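Local coordinates for protein replicative DNA helicase (Nostoc punctiforme, PDB 4O1R) that probably excises itself from its host DnaB helicase by protein splicing, as an intein of the Hint family, at residues H76-I81 / D88-K93; N82-L87 / N137-N142. All blocks are in the same frame, centred on the assembly; numbering follows the deposited sequence. Where two conformers were deposited one is given.

How the interactions relate
Interaction 1 and interaction 2 have centres about 7 Å apart and share one hairpin, strands 77-80 and 83-86, whose pairing includes hydrogen bonds between the Phe78 and Lys85 backbones. They use its two faces: Phe78 and Thr80 point toward Leu90 in interaction 1, whereas Lys77 and Leu79 point away from it and touch Trp84, the central residue of interaction 2. Interaction 1 is the more buried, yet its two segments bury only 115 Å² between them, through a methyl-to-methyl contact and a leucine branch on a phenylalanine ring. Interaction 2 buries 181 Å², is only partly buried, and depends on Trp84, which reaches across strand 77-80 to His141 and Ile139 of strand 138-141.

Interaction 1 of 2, residues H76-I81 / D88-K93; sequences HKFLTI and DELTPK. With NA (sodium ion), chain B; NA (sodium ion), chain D.
Thr80 OG1 is held by two backbone groups just beyond its strand, the N-H of Asn82 and the carbonyl of Gly83. With chi1 at 75°, the hydroxyl lies between the backbone N and the carbonyl carbon, and CG2 is left to face the segment 88-93. There it meets one branch of Leu90, with Thr80 CG2 at 3.8 Å from Leu90 CD2 as the two side chains run past each other in opposite directions. The other branch goes to the aromatic ring: Leu90 CD1 lies 4.3 Å from Phe78 CD1 and approaches the ring obliquely. Leu90 thus straddles two residues of strand 77-80, and Leu96, Ile111 and Ile114 add further apolar contacts around it.

Beyond this cluster, each segment binds its own sodium ion. One ion takes Thr91 OG1 at 2.4 Å and Pro92 O at 2.3 Å, with two waters; the other takes Ile81 O at 2.4 Å, with three waters and one further ligand. The chemistry is therefore divided: between the two segments the contact is apolar only, while the Thr80 hydroxyl bonds to backbone close by in sequence and the Thr91 hydroxyl to sodium, neither bridging the segments.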
loop_
_atom_site.group_PDB
_atom_site.type_symbol
_atom_site.label_atom_id
_atom_site.label_comp_id
_atom_site.label_asym_id
_atom_site.label_seq_id
_atom_site.Cartn_x
_atom_site.Cartn_y
_atom_site.Cartn_z
ATOM N N HIS A 76 -1.349 -4.102 8.779
ATOM C CA HIS A 76 -0.641 -3.777 7.553
ATOM C C HIS A 76 0.463 -2.776 7.822
ATOM O O HIS A 76 0.238 -1.790 8.512
ATOM C CB HIS A 76 -1.568 -3.226 6.475
ATOM C CG HIS A 76 -1.112 -3.581 5.101
ATOM N ND1 HIS A 76 -1.949 -4.118 4.151
ATOM C CD2 HIS A 76 0.118 -3.530 4.534
ATOM C CE1 HIS A 76 -1.252 -4.385 3.057
ATOM N NE2 HIS A 76 -0.003 -4.020 3.259
ATOM N N LYS A 77 1.634 -3.023 7.252
ATOM C CA LYS A 77 2.805 -2.176 7.523
ATOM C C LYS A 77 3.017 -1.087 6.469
ATOM O O LYS A 77 2.776 -1.277 5.267
ATOM C CB LYS A 77 4.075 -3.017 7.688
ATOM C CG LYS A 77 4.059 -3.910 8.946
ATOM C CD LYS A 77 5.406 -4.577 9.200
ATOM C CE LYS A 77 5.371 -5.382 10.487
ATOM N NZ LYS A 77 6.709 -5.901 10.853
ATOM N N PHE A 78 3.451 0.064 6.976
ATOM C CA PHE A 78 3.792 1.260 6.209
ATOM C C PHE A 78 5.207 1.665 6.591
ATOM O O PHE A 78 5.702 1.271 7.652
ATOM C CB PHE A 78 2.813 2.383 6.546
ATOM C CG PHE A 78 1.407 2.077 6.117
ATOM C CD1 PHE A 78 0.581 1.279 6.905
ATOM C CD2 PHE A 78 0.911 2.550 4.907
ATOM C CE1 PHE A 78 -0.709 0.972 6.499
ATOM C CE2 PHE A 78 -0.387 2.247 4.503
ATOM C CZ PHE A 78 -1.190 1.454 5.300
ATOM N N LEU A 79 5.875 2.434 5.734
ATOM C CA LEU A 79 7.284 2.734 5.981
ATOM C C LEU A 79 7.468 4.092 6.648
ATOM O O LEU A 79 7.050 5.122 6.107
ATOM C CB LEU A 79 8.074 2.690 4.668
ATOM C CG LEU A 79 9.581 2.954 4.810
ATOM C CD1 LEU A 79 10.251 1.952 5.735
ATOM C CD2 LEU A 79 10.244 2.942 3.449
ATOM N N THR A 80 8.084 4.087 7.825
ATOM C CA THR A 80 8.464 5.332 8.494
ATOM C C THR A 80 9.984 5.516 8.388
ATOM O O THR A 80 10.694 4.607 7.950
ATOM C CB THR A 80 8.095 5.325 9.994
ATOM O OG1 THR A 80 9.023 4.497 10.725
ATOM C CG2 THR A 80 6.656 4.861 10.208
ATOM N N ILE A 81 10.484 6.674 8.824
ATOM C CA ILE A 81 11.923 6.954 8.792
ATOM C C ILE A 81 12.683 6.042 9.759
ATOM O O ILE A 81 13.912 5.932 9.677
ATOM C CB ILE A 81 12.185 8.459 9.113
ATOM C CG1 ILE A 81 13.568 8.921 8.637
ATOM C CG2 ILE A 81 11.996 8.759 10.598
ATOM C CD1 ILE A 81 13.705 8.931 7.166
ATOM N N ASP A 88 -1.557 -0.080 13.241
ATOM C CA ASP A 88 -2.011 0.075 14.616
ATOM C C ASP A 88 -0.887 0.383 15.610
ATOM O O ASP A 88 -1.130 0.429 16.820
ATOM C CB ASP A 88 -2.904 -1.105 15.047
ATOM C CG ASP A 88 -2.183 -2.433 15.072
ATOM O OD1 ASP A 88 -0.937 -2.475 15.109
ATOM O OD2 ASP A 88 -2.892 -3.469 15.061
ATOM N N GLU A 89 0.317 0.655 15.078
ATOM C CA GLU A 89 1.419 1.200 15.881
ATOM C C GLU A 89 1.818 2.619 15.463
ATOM O O GLU A 89 2.722 3.202 16.048
ATOM C CB GLU A 89 2.630 0.263 15.830
ATOM C CG GLU A 89 2.356 -1.104 16.503
ATOM C CD GLU A 89 2.167 -1.036 18.038
ATOM O OE1 GLU A 89 2.716 -0.125 18.695
ATOM O OE2 GLU A 89 1.461 -1.904 18.600
ATOM N N LEU A 90 1.125 3.183 14.478
ATOM C CA LEU A 90 1.428 4.534 14.016
ATOM C C LEU A 90 0.758 5.570 14.897
ATOM O O LEU A 90 -0.310 5.330 15.473
ATOM C CB LEU A 90 0.966 4.713 12.570
ATOM C CG LEU A 90 1.694 3.853 11.536
ATOM C CD1 LEU A 90 1.003 3.957 10.194
ATOM C CD2 LEU A 90 3.143 4.300 11.407
ATOM N N THR A 91 1.380 6.737 14.983
ATOM C CA THR A 91 0.897 7.798 15.866
ATOM C C THR A 91 0.527 9.041 15.057
ATOM O O THR A 91 0.956 9.213 13.907
ATOM C CB THR A 91 1.956 8.164 16.939
ATOM O OG1 THR A 91 3.095 8.754 16.297
ATOM C CG2 THR A 91 2.392 6.928 17.770
ATOM N N PRO A 92 -0.273 9.939 15.663
ATOM C CA PRO A 92 -0.583 11.191 14.973
ATOM C C PRO A 92 0.715 11.930 14.642
ATOM O O PRO A 92 1.645 11.916 15.451
ATOM C CB PRO A 92 -1.402 11.968 16.009
ATOM C CG PRO A 92 -2.020 10.879 16.867
ATOM C CD PRO A 92 -0.924 9.849 16.984
ATOM N N LYS A 93 0.770 12.543 13.459
ATOM C CA LYS A 93 1.933 13.324 12.984
ATOM C C LYS A 93 3.127 12.485 12.564
ATOM O O LYS A 93 4.105 13.029 12.071
ATOM C CB LYS A 93 2.371 14.393 13.994
ATOM C CG LYS A 93 1.233 15.367 14.310
ATOM C CD LYS A 93 1.672 16.501 15.182
ATOM C CE LYS A 93 1.995 15.983 16.538
ATOM N NZ LYS A 93 2.441 17.060 17.437
HETATM NA NA NA B . 3.417 11.105 16.705
HETATM NA NA NA D . 16.244 5.714 9.526
HETATM O O HOH W 1 5.490 10.599 15.600
HETATM O O HOH W 2 4.305 13.234 17.292
HETATM O O HOH W 3 17.196 7.883 8.827
HETATM O O HOH W 4 15.725 5.575 7.162
HETATM O O HOH W 5 16.224 6.677 11.532
#

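Interaction 2 of 2, residues N82-L87 / N137-N142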
loop_
_atom_site.group_PDB
_atom_site.type_symbol
_atom_site.label_atom_id
_atom_site.label_comp_id
_atom_site.label_asym_id
_atom_site.label_seq_id
_atom_site.Cartn_x
_atom_site.Cartn_y
_atom_site.Cartn_z
ATOM N N ASN A 82 11.952 5.411 10.673
ATOM C CA ASN A 82 12.527 4.458 11.613
ATOM C C ASN A 82 12.090 3.014 11.341
ATOM O O ASN A 82 12.148 2.170 12.239
ATOM C CB ASN A 82 12.295 4.906 13.064
ATOM C CG ASN A 82 13.242 6.023 13.462
ATOM O OD1 ASN A 82 14.451 5.893 13.292
ATOM N ND2 ASN A 82 12.698 7.140 13.935
ATOM N N GLY A 83 11.695 2.735 10.099
ATOM C CA GLY A 83 11.400 1.362 9.694
ATOM C C GLY A 83 9.933 1.103 9.426
ATOM O O GLY A 83 9.061 1.971 9.590
ATOM N N TRP A 84 9.645 -0.118 8.997
ATOM C CA TRP A 84 8.259 -0.516 8.735
ATOM C C TRP A 84 7.502 -0.665 10.051
ATOM O O TRP A 84 8.032 -1.216 11.026
ATOM C CB TRP A 84 8.234 -1.847 7.971
ATOM C CG TRP A 84 8.825 -1.748 6.607
ATOM C CD1 TRP A 84 10.114 -2.048 6.247
ATOM C CD2 TRP A 84 8.168 -1.304 5.416
ATOM N NE1 TRP A 84 10.294 -1.820 4.903
ATOM C CE2 TRP A 84 9.117 -1.375 4.363
ATOM C CE3 TRP A 84 6.861 -0.879 5.127
ATOM C CZ2 TRP A 84 8.802 -1.024 3.042
ATOM C CZ3 TRP A 84 6.548 -0.532 3.806
ATOM C CH2 TRP A 84 7.521 -0.607 2.788
ATOM N N LYS A 85 6.271 -0.157 10.079
ATOM C CA LYS A 85 5.421 -0.222 11.275
ATOM C C LYS A 85 3.996 -0.589 10.895
ATOM O O LYS A 85 3.476 -0.140 9.861
ATOM C CB LYS A 85 5.376 1.137 11.987
ATOM C CG LYS A 85 6.707 1.619 12.545
ATOM C CD LYS A 85 6.476 2.668 13.596
ATOM C CE LYS A 85 7.776 3.144 14.170
ATOM N NZ LYS A 85 7.519 4.285 15.087
ATOM N N ARG A 86 3.375 -1.412 11.731
ATOM C CA ARG A 86 1.948 -1.698 11.604
ATOM C C ARG A 86 1.130 -0.422 11.703
ATOM O O ARG A 86 1.460 0.484 12.486
ATOM C CB ARG A 86 1.510 -2.609 12.742
ATOM C CG ARG A 86 2.137 -3.994 12.740
ATOM C CD ARG A 86 1.903 -4.686 14.075
ATOM N NE ARG A 86 0.469 -4.804 14.370
ATOM C CZ ARG A 86 -0.217 -5.943 14.395
ATOM N NH1 ARG A 86 0.375 -7.097 14.105
ATOM N NH2 ARG A 86 -1.517 -5.904 14.686
ATOM N N LEU A 87 0.043 -0.362 10.940
ATOM C CA LEU A 87 -0.888 0.750 11.041
ATOM C C LEU A 87 -1.297 1.000 12.500
ATOM O O LEU A 87 -1.350 2.158 12.952
ATOM C CB LEU A 87 -2.119 0.504 10.144
ATOM C CG LEU A 87 -3.210 1.590 10.199
ATOM C CD1 LEU A 87 -3.962 1.665 8.872
ATOM C CD2 LEU A 87 -4.184 1.348 11.358
ATOM N N ASN A 137 -1.435 5.314 -3.982
ATOM C CA ASN A 137 -0.294 6.235 -3.981
ATOM C C ASN A 137 0.400 6.322 -2.616
ATOM O O ASN A 137 0.983 7.350 -2.280
ATOM C CB ASN A 137 -0.703 7.642 -4.462
ATOM C CG ASN A 137 -1.168 7.666 -5.893
ATOM O OD1 ASN A 137 -0.551 7.062 -6.770
ATOM N ND2 ASN A 137 -2.253 8.386 -6.145
ATOM N N ILE A 138 0.352 5.222 -1.868
ATOM C CA ILE A 138 1.074 5.062 -0.593
ATOM C C ILE A 138 1.829 3.728 -0.645
ATOM O O ILE A 138 1.316 2.741 -1.164
ATOM C CB ILE A 138 0.100 5.093 0.615
ATOM C CG1 ILE A 138 -0.643 6.432 0.659
ATOM C CG2 ILE A 138 0.843 4.843 1.953
ATOM C CD1 ILE A 138 -1.779 6.501 1.674
ATOM N N ILE A 139 3.053 3.705 -0.119
ATOM C CA ILE A 139 3.848 2.466 -0.093
ATOM C C ILE A 139 3.406 1.567 1.055
ATOM O O ILE A 139 3.331 2.017 2.196
ATOM C CB ILE A 139 5.339 2.796 -0.019
ATOM C CG1 ILE A 139 5.757 3.511 -1.304
ATOM C CG2 ILE A 139 6.194 1.543 0.189
ATOM C CD1 ILE A 139 6.972 4.353 -1.153
ATOM N N VAL A 140 3.067 0.317 0.749
ATOM C CA VAL A 140 2.640 -0.661 1.762
ATOM C C VAL A 140 3.481 -1.934 1.670
ATOM O O VAL A 140 3.916 -2.286 0.580
ATOM C CB VAL A 140 1.140 -1.016 1.637
ATOM C CG1 VAL A 140 0.300 0.238 1.616
ATOM C CG2 VAL A 140 0.854 -1.853 0.385
ATOM N N HIS A 141 3.720 -2.631 2.786
ATOM C CA HIS A 141 4.542 -3.863 2.799
ATOM C C HIS A 141 3.753 -5.155 2.947
ATOM O O HIS A 141 2.795 -5.234 3.726
ATOM C CB HIS A 141 5.546 -3.861 3.952
ATOM C CG HIS A 141 6.775 -4.705 3.723
ATOM N ND1 HIS A 141 6.820 -6.063 3.976
ATOM C CD2 HIS A 141 8.008 -4.374 3.264
ATOM C CE1 HIS A 141 8.025 -6.526 3.691
ATOM N NE2 HIS A 141 8.763 -5.524 3.250
ATOM N N ASN A 142 4.388 -6.242 2.282
ATOM C CA ASN A 142 3.730 -7.555 2.358
ATOM C C ASN A 142 3.865 -8.105 3.778
ATOM O O ASN A 142 4.659 -7.651 4.630
ATOM C CB ASN A 142 4.462 -8.551 1.431
ATOM C CG ASN A 142 4.106 -8.417 -0.057
ATOM O OD1 ASN A 142 4.729 -9.087 -0.886
ATOM N ND2 ASN A 142 3.123 -7.580 -0.400
ATOM O OXT ASN A 142 3.170 -9.081 4.124
#
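Aromatic contact between Trp84 and His141 dominates this meeting of strands 83-86 and 138-141. In the His141 conformer described here, one of two, the imidazole turns its edge to one face of the indole: the planes stand at 65°, and the His141 ring and Trp84 six-membered ring have centroids 4.5 Å apart. The touching atom is His141 CD2, at 3.4 Å from Trp84 CE2. A CH-pi contact adds to this T-shaped pair, since His141 CB lies 3.7 Å from the centroid of the same six-membered ring, over the face but displaced toward the CE3-CZ3 bond.

Apolar contact comes from Ile139. With its CG1 at chi1 -65°, the CG2 branch is placed to meet the rim of the indole near its plane, 3.6 Å from Trp84 CH2.

Each ring also has a hydrogen bond outside the pair. His141 ND1 donates to the terminal carboxylate, 2.8 Å from Asn142 O and almost straight, while Trp84 NE1 bonds Glu38. Strand 77-80 lies between the two strands in the sheet, so Trp84 spans it. Ring packing thus holds the imidazole while its ND1 bonds the carboxylate, perhaps with some help from charge, and together these contacts probably help position the C-terminal end of the chain, the splice junction of an intein.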